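Long-range contact in periplasmic binding protein component of an ABC type zinc uptake transporter (PDB 1PQ4), which probably captures zinc in the periplasm and hands it to an ABC-type transporter for uptake into the cell: residues I58-E63 against P132-S137. Numbering follows the deposited sequence.
With ZN (zinc ion), chain C.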
# COMPACT_ATOMS: atom_id res chain seq x y z
N ILE A 58 -7.05 3.79 -6.03
CA ILE A 58 -6.87 2.65 -5.14
C ILE A 58 -8.33 2.24 -4.82
O ILE A 58 -8.68 1.06 -4.72
CB ILE A 58 -6.17 3.09 -3.83
CG1 ILE A 58 -4.65 3.29 -4.09
CG2 ILE A 58 -6.46 2.10 -2.72
CD1 ILE A 58 -4.32 4.53 -4.83
N GLY A 59 -9.21 3.23 -4.65
CA GLY A 59 -10.60 2.92 -4.34
C GLY A 59 -10.84 2.81 -2.85
O GLY A 59 -10.02 3.23 -2.04
N LEU A 60 -11.97 2.21 -2.49
CA LEU A 60 -12.37 2.03 -1.10
C LEU A 60 -12.33 3.31 -0.30
O LEU A 60 -12.06 3.31 0.89
CB LEU A 60 -11.49 0.94 -0.41
CG LEU A 60 -11.68 -0.45 -1.03
CD1 LEU A 60 -10.68 -1.45 -0.45
CD2 LEU A 60 -13.14 -0.94 -0.77
N GLY A 61 -12.61 4.42 -0.96
CA GLY A 61 -12.59 5.69 -0.25
C GLY A 61 -11.22 6.32 -0.09
O GLY A 61 -11.11 7.44 0.41
N PHE A 62 -10.18 5.64 -0.51
CA PHE A 62 -8.82 6.23 -0.36
C PHE A 62 -8.70 7.66 -0.91
O PHE A 62 -8.07 8.52 -0.30
CB PHE A 62 -7.81 5.35 -1.08
CG PHE A 62 -6.39 5.75 -0.82
CD1 PHE A 62 -5.83 5.55 0.43
CD2 PHE A 62 -5.60 6.22 -1.84
CE1 PHE A 62 -4.47 5.79 0.67
CE2 PHE A 62 -4.23 6.47 -1.62
CZ PHE A 62 -3.67 6.25 -0.36
N GLU A 63 -9.30 7.90 -2.07
CA GLU A 63 -9.24 9.19 -2.76
C GLU A 63 -10.43 10.13 -2.49
O GLU A 63 -10.51 11.21 -3.08
CB GLU A 63 -9.17 8.95 -4.27
CG GLU A 63 -7.84 8.36 -4.81
CD GLU A 63 -7.82 6.85 -4.87
OE1 GLU A 63 -8.84 6.21 -4.56
OE2 GLU A 63 -6.76 6.29 -5.27
N PRO A 132 -8.28 0.78 3.36
CA PRO A 132 -7.87 0.89 1.97
C PRO A 132 -6.49 0.33 1.56
O PRO A 132 -6.14 0.39 0.40
CB PRO A 132 -7.92 2.40 1.74
CG PRO A 132 -7.32 2.91 3.02
CD PRO A 132 -7.94 2.00 4.11
N HIS A 133 -5.77 -0.27 2.50
CA HIS A 133 -4.40 -0.67 2.20
C HIS A 133 -4.27 -1.96 1.42
O HIS A 133 -3.47 -2.85 1.75
CB HIS A 133 -3.64 -0.71 3.53
CG HIS A 133 -3.64 0.59 4.28
ND1 HIS A 133 -4.57 0.90 5.25
CD2 HIS A 133 -2.80 1.65 4.21
CE1 HIS A 133 -4.31 2.09 5.75
NE2 HIS A 133 -3.23 2.57 5.15
N ILE A 134 -5.08 -2.06 0.38
CA ILE A 134 -5.11 -3.31 -0.39
C ILE A 134 -3.89 -3.51 -1.31
O ILE A 134 -3.70 -4.60 -1.86
CB ILE A 134 -6.40 -3.39 -1.25
CG1 ILE A 134 -6.45 -2.17 -2.22
CG2 ILE A 134 -7.63 -3.43 -0.29
CD1 ILE A 134 -5.30 -1.84 -3.14
N TRP A 135 -3.05 -2.48 -1.45
CA TRP A 135 -1.93 -2.62 -2.38
C TRP A 135 -0.75 -3.37 -1.80
O TRP A 135 0.27 -3.56 -2.50
CB TRP A 135 -1.48 -1.23 -2.90
CG TRP A 135 -0.83 -0.37 -1.80
CD1 TRP A 135 0.49 -0.35 -1.43
CD2 TRP A 135 -1.51 0.59 -0.99
NE1 TRP A 135 0.68 0.59 -0.42
CE2 TRP A 135 -0.53 1.18 -0.14
CE3 TRP A 135 -2.85 1.01 -0.91
CZ2 TRP A 135 -0.86 2.19 0.78
CZ3 TRP A 135 -3.18 2.01 0.00
CH2 TRP A 135 -2.19 2.59 0.83
N LEU A 136 -0.87 -3.78 -0.54
CA LEU A 136 0.24 -4.49 0.09
C LEU A 136 -0.03 -5.98 0.22
O LEU A 136 0.67 -6.69 0.93
CB LEU A 136 0.56 -3.85 1.46
CG LEU A 136 1.11 -2.42 1.25
CD1 LEU A 136 1.04 -1.66 2.58
CD2 LEU A 136 2.53 -2.43 0.69
N SER A 137 -1.09 -6.45 -0.44
CA SER A 137 -1.43 -7.88 -0.46
C SER A 137 -1.21 -8.41 -1.87
O SER A 137 -1.94 -8.02 -2.80
CB SER A 137 -2.91 -8.08 -0.10
OG SER A 137 -3.30 -9.42 -0.38
ZN ZN C . -2.08 4.31 5.44
O HOH W 1 -0.29 4.20 4.03
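Phe62 meets Pro132 with its CB and the near side of its ring, and Trp135 with the far side. Phe62 CB lies 4.1 Å from Pro132 CB. With CG anti to the backbone N (chi1 -172°), the ring extends toward Pro132 and Trp135: Phe62 CD1 comes within 4.0 Å of Pro132 CG, Phe62 CE1 stands 3.9 Å from Trp135 CH2, and Phe62 CZ touches that same indole carbon. The indole turns its edge to the face of the phenyl ring in an offset edge-to-face pair, planes at 64°. An alanine in place of Phe62 would probably leave the indole edge without its aromatic partner and open a gap beside Pro132.

Segment 58-63, which holds a type I' turn from Gly59 to Phe62, follows strand 54-57 of the four-stranded parallel sheet; segment 132-137 leads into helix 138-155 and carries His133, whose NE2 binds zinc at 2.1 Å together with His37, beside Phe62, His197 and a water. Pro132 CG also lies over one face of the His133 imidazole, toward its rim. Ile58 CG2 meets Pro132 O and the edge of the Trp135 ring, while Leu60 CD1 packs 3.6 Å from Ile134 CG2. Within 58-63, the Glu63 carboxylate takes the N-H groups of Ile58 and Gly59, one per oxygen through the syn lone pairs, with Ile58 N to Glu63 OE2 at 2.6 Å; OE2 also bonds Ser8 OG.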